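Local coordinates for acetyl-CoA C-acetyltransferase (Syntrophomonas wolfei subsp. wolfei, PDB 7N7Z), which probably joins two acetyl-CoA molecules into acetoacetyl-CoA, or runs the reverse thiolytic cleavage, as a thiolase-family acetyltransferase, at residues Pro49-His62 / Val77-Asn91. Residues are numbered along the deposited sequence; the frame is centred on the assembly and turned at random.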
# COMPACT_ATOMS: atom_id res chain seq x y z
N PRO B 49 -26.42 -30.43 -11.40
CA PRO B 49 -26.14 -28.98 -11.38
C PRO B 49 -26.50 -28.27 -12.67
O PRO B 49 -26.67 -27.05 -12.65
CB PRO B 49 -24.63 -28.91 -11.10
CG PRO B 49 -24.10 -30.28 -11.41
CD PRO B 49 -25.21 -31.23 -11.12
N GLY B 50 -26.63 -28.99 -13.78
CA GLY B 50 -26.90 -28.37 -15.06
C GLY B 50 -28.29 -27.78 -15.21
O GLY B 50 -28.52 -27.04 -16.17
N ILE B 51 -29.20 -28.07 -14.28
CA ILE B 51 -30.57 -27.57 -14.35
C ILE B 51 -30.87 -26.54 -13.27
O ILE B 51 -31.99 -26.02 -13.23
CB ILE B 51 -31.60 -28.72 -14.29
CG1 ILE B 51 -31.62 -29.35 -12.89
CG2 ILE B 51 -31.27 -29.77 -15.35
CD1 ILE B 51 -32.39 -30.64 -12.81
N ILE B 52 -29.92 -26.24 -12.40
CA ILE B 52 -30.13 -25.22 -11.38
C ILE B 52 -30.31 -23.87 -12.06
O ILE B 52 -29.54 -23.51 -12.96
CB ILE B 52 -28.97 -25.21 -10.37
CG1 ILE B 52 -28.96 -26.52 -9.58
CG2 ILE B 52 -29.08 -24.00 -9.45
CD1 ILE B 52 -27.78 -26.67 -8.62
N ASP B 53 -31.32 -23.12 -11.63
CA ASP B 53 -31.72 -21.92 -12.36
C ASP B 53 -30.87 -20.71 -12.02
O ASP B 53 -30.73 -19.80 -12.85
CB ASP B 53 -33.19 -21.60 -12.08
CG ASP B 53 -34.13 -22.62 -12.70
OD1 ASP B 53 -33.94 -22.96 -13.88
OD2 ASP B 53 -35.06 -23.08 -11.99
N GLU B 54 -30.29 -20.66 -10.83
CA GLU B 54 -29.54 -19.48 -10.41
C GLU B 54 -28.66 -19.84 -9.22
O GLU B 54 -28.79 -20.92 -8.64
CB GLU B 54 -30.47 -18.32 -10.05
CG GLU B 54 -31.25 -18.54 -8.75
CD GLU B 54 -32.07 -17.33 -8.33
OE1 GLU B 54 -31.75 -16.21 -8.80
OE2 GLU B 54 -33.02 -17.50 -7.54
N ILE B 55 -27.78 -18.92 -8.87
CA ILE B 55 -27.07 -18.93 -7.60
C ILE B 55 -27.24 -17.56 -6.96
O ILE B 55 -27.02 -16.54 -7.62
CB ILE B 55 -25.58 -19.28 -7.76
CG1 ILE B 55 -24.90 -19.32 -6.39
CG2 ILE B 55 -24.89 -18.27 -8.67
CD1 ILE B 55 -23.44 -19.71 -6.43
N VAL B 56 -27.65 -17.55 -5.70
CA VAL B 56 -27.69 -16.33 -4.90
C VAL B 56 -26.58 -16.46 -3.86
O VAL B 56 -26.69 -17.25 -2.91
CB VAL B 56 -29.06 -16.12 -4.24
CG1 VAL B 56 -29.11 -14.76 -3.55
CG2 VAL B 56 -30.17 -16.24 -5.27
N GLY B 57 -25.50 -15.71 -4.05
CA GLY B 57 -24.32 -15.82 -3.21
C GLY B 57 -24.32 -14.76 -2.13
O GLY B 57 -24.53 -13.57 -2.40
N ALA B 58 -24.07 -15.20 -0.90
CA ALA B 58 -23.99 -14.32 0.26
C ALA B 58 -22.55 -14.19 0.72
O ALA B 58 -21.81 -15.18 0.77
CB ALA B 58 -24.86 -14.85 1.40
N THR B 59 -22.16 -12.96 1.05
CA THR B 59 -20.85 -12.68 1.61
C THR B 59 -20.84 -11.23 2.07
O THR B 59 -21.53 -10.38 1.49
CB THR B 59 -19.72 -12.92 0.61
OG1 THR B 59 -18.47 -13.03 1.31
CG2 THR B 59 -19.63 -11.78 -0.40
N CYS B 60 -20.06 -10.95 3.11
CA CYS B 60 -20.00 -9.59 3.64
C CYS B 60 -18.86 -8.79 3.02
O CYS B 60 -19.04 -7.59 2.75
CB CYS B 60 -19.86 -9.62 5.17
SG CYS B 60 -19.61 -8.01 5.95
N LEU B 61 -17.71 -9.41 2.77
CA LEU B 61 -16.54 -8.72 2.23
C LEU B 61 -16.19 -9.31 0.86
O LEU B 61 -15.47 -10.30 0.74
CB LEU B 61 -15.34 -8.80 3.19
CG LEU B 61 -15.27 -7.73 4.29
CD1 LEU B 61 -14.95 -6.36 3.71
CD2 LEU B 61 -16.56 -7.66 5.08
N HIS B 62 -16.72 -8.65 -0.19
CA HIS B 62 -16.44 -9.03 -1.57
C HIS B 62 -14.96 -8.88 -1.91
O HIS B 62 -14.38 -9.74 -2.58
CB HIS B 62 -17.29 -8.14 -2.48
CG HIS B 62 -16.90 -8.16 -3.93
ND1 HIS B 62 -17.24 -7.14 -4.79
CD2 HIS B 62 -16.26 -9.09 -4.68
CE1 HIS B 62 -16.79 -7.42 -6.00
NE2 HIS B 62 -16.20 -8.60 -5.96
N VAL B 77 -19.16 -25.26 -10.05
CA VAL B 77 -19.94 -26.40 -9.59
C VAL B 77 -20.91 -26.90 -10.65
O VAL B 77 -21.71 -27.81 -10.37
CB VAL B 77 -20.69 -26.07 -8.28
CG1 VAL B 77 -19.71 -25.54 -7.24
CG2 VAL B 77 -21.81 -25.08 -8.53
N GLY B 78 -20.89 -26.33 -11.85
CA GLY B 78 -21.61 -26.89 -12.98
C GLY B 78 -22.97 -26.30 -13.26
O GLY B 78 -23.78 -26.95 -13.93
N LEU B 79 -23.26 -25.10 -12.76
CA LEU B 79 -24.51 -24.46 -13.13
C LEU B 79 -24.49 -24.14 -14.62
O LEU B 79 -23.42 -23.91 -15.20
CB LEU B 79 -24.72 -23.17 -12.33
CG LEU B 79 -25.72 -23.25 -11.18
CD1 LEU B 79 -25.29 -24.29 -10.16
CD2 LEU B 79 -25.91 -21.89 -10.53
N PRO B 80 -25.64 -24.14 -15.28
CA PRO B 80 -25.67 -23.79 -16.70
C PRO B 80 -25.42 -22.30 -16.90
O PRO B 80 -25.75 -21.47 -16.05
CB PRO B 80 -27.08 -24.18 -17.14
CG PRO B 80 -27.90 -24.02 -15.90
CD PRO B 80 -27.00 -24.37 -14.75
N VAL B 81 -24.81 -21.97 -18.05
CA VAL B 81 -24.50 -20.57 -18.34
C VAL B 81 -25.76 -19.73 -18.42
O VAL B 81 -25.69 -18.50 -18.29
CB VAL B 81 -23.68 -20.46 -19.64
CG1 VAL B 81 -22.49 -21.41 -19.61
CG2 VAL B 81 -24.56 -20.72 -20.86
N ARG B 82 -26.92 -20.36 -18.64
CA ARG B 82 -28.18 -19.62 -18.64
C ARG B 82 -28.60 -19.19 -17.24
O ARG B 82 -29.46 -18.32 -17.11
CB ARG B 82 -29.29 -20.48 -19.27
CG ARG B 82 -29.55 -21.79 -18.54
CD ARG B 82 -30.97 -22.30 -18.75
NE ARG B 82 -31.33 -23.34 -17.80
CZ ARG B 82 -32.12 -23.17 -16.75
NH1 ARG B 82 -32.67 -22.00 -16.48
NH2 ARG B 82 -32.36 -24.21 -15.95
N SER B 83 -28.02 -19.79 -16.20
CA SER B 83 -28.49 -19.57 -14.84
C SER B 83 -28.22 -18.13 -14.39
O SER B 83 -27.32 -17.45 -14.89
CB SER B 83 -27.81 -20.55 -13.88
OG SER B 83 -26.40 -20.43 -13.93
N GLY B 84 -29.03 -17.68 -13.43
CA GLY B 84 -28.83 -16.37 -12.86
C GLY B 84 -27.74 -16.36 -11.81
O GLY B 84 -27.30 -17.39 -11.30
N SER B 85 -27.28 -15.15 -11.49
CA SER B 85 -26.23 -14.98 -10.50
C SER B 85 -26.34 -13.59 -9.89
O SER B 85 -26.65 -12.62 -10.59
CB SER B 85 -24.84 -15.17 -11.13
OG SER B 85 -24.55 -14.13 -12.04
N CYS B 86 -26.09 -13.51 -8.59
CA CYS B 86 -26.05 -12.23 -7.90
C CYS B 86 -25.40 -12.43 -6.54
O CYS B 86 -25.32 -13.56 -6.03
CB CYS B 86 -27.45 -11.62 -7.74
SG CYS B 86 -28.41 -12.30 -6.38
N MET B 87 -24.93 -11.33 -5.97
CA MET B 87 -24.26 -11.33 -4.67
C MET B 87 -25.00 -10.38 -3.75
O MET B 87 -25.25 -9.22 -4.11
CB MET B 87 -22.80 -10.91 -4.81
CG MET B 87 -22.02 -10.96 -3.51
SD MET B 87 -20.25 -10.85 -3.81
CE MET B 87 -20.12 -9.13 -4.25
N VAL B 88 -25.36 -10.86 -2.56
CA VAL B 88 -26.17 -10.11 -1.61
C VAL B 88 -25.39 -9.98 -0.31
O VAL B 88 -24.59 -10.85 0.05
CB VAL B 88 -27.53 -10.79 -1.37
CG1 VAL B 88 -27.35 -12.25 -1.02
CG2 VAL B 88 -28.32 -10.07 -0.26
N SER B 89 -25.63 -8.88 0.39
CA SER B 89 -25.01 -8.64 1.69
C SER B 89 -26.01 -7.98 2.62
O SER B 89 -26.62 -6.96 2.27
CB SER B 89 -23.76 -7.75 1.55
OG SER B 89 -23.16 -7.55 2.81
N GLN B 90 -26.19 -8.58 3.79
CA GLN B 90 -26.89 -7.98 4.92
C GLN B 90 -26.08 -8.22 6.19
O GLN B 90 -26.60 -8.65 7.23
CB GLN B 90 -28.31 -8.53 5.05
CG GLN B 90 -29.22 -7.70 5.96
CD GLN B 90 -30.70 -7.99 5.76
OE1 GLN B 90 -31.15 -8.23 4.64
NE2 GLN B 90 -31.46 -7.96 6.84
N ASN B 91 -24.78 -7.95 6.10
CA ASN B 91 -23.82 -8.22 7.16
C ASN B 91 -23.99 -9.63 7.70
O ASN B 91 -23.82 -10.61 6.96
CB ASN B 91 -23.94 -7.16 8.27
CG ASN B 91 -23.14 -5.91 7.97
OD1 ASN B 91 -22.09 -5.96 7.33
ND2 ASN B 91 -23.64 -4.77 8.43
O HOH W 1 -30.18 -26.33 -17.83
O HOH W 2 -21.12 -5.87 3.36
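M87 CE caps one face of the H62 imidazole, offset toward CG, as a CH-pi contact: M87 leaves its strand with CG anti to the backbone N (chi1 -177°), bends at its last torsion, and sets CE 3.7 Å from the ring centroid. T59 CG2 fits against the same side chain, 3.6 Å from M87 SD. The parallel strands 54-58 and 84-89 illustrate how a beta-alpha-beta unit closes, joined by bonds such as V88 N to G57 O. V88 CG1 rests against V56 CG1, with C86 SG beside it. At the other end L79 is the bump: CD1 lies against I52, while CD2 packs on I55 CB at 3.8 Å. P80 wedges its CG and CD between G50 O and I52 O, and bare G78 and G84 make room for P49 CG and E54 CB. There R82 grips D53 end-on in a salt bridge, NH1 on the anti lone pair of OD1 and NH2 nearly along its C-O axis; D112 and I113 hold OD2. Cut back to an alanine, R82 would probably leave D53 OD1 without its countercharge. M87-S89 also pair antiparallel with the second subunit, and N91 adjoins the predicted nucleophile C92; the chemistry thus implies a backbone-bonded middle, closed by charge at one end and leading toward the probable active site at the other.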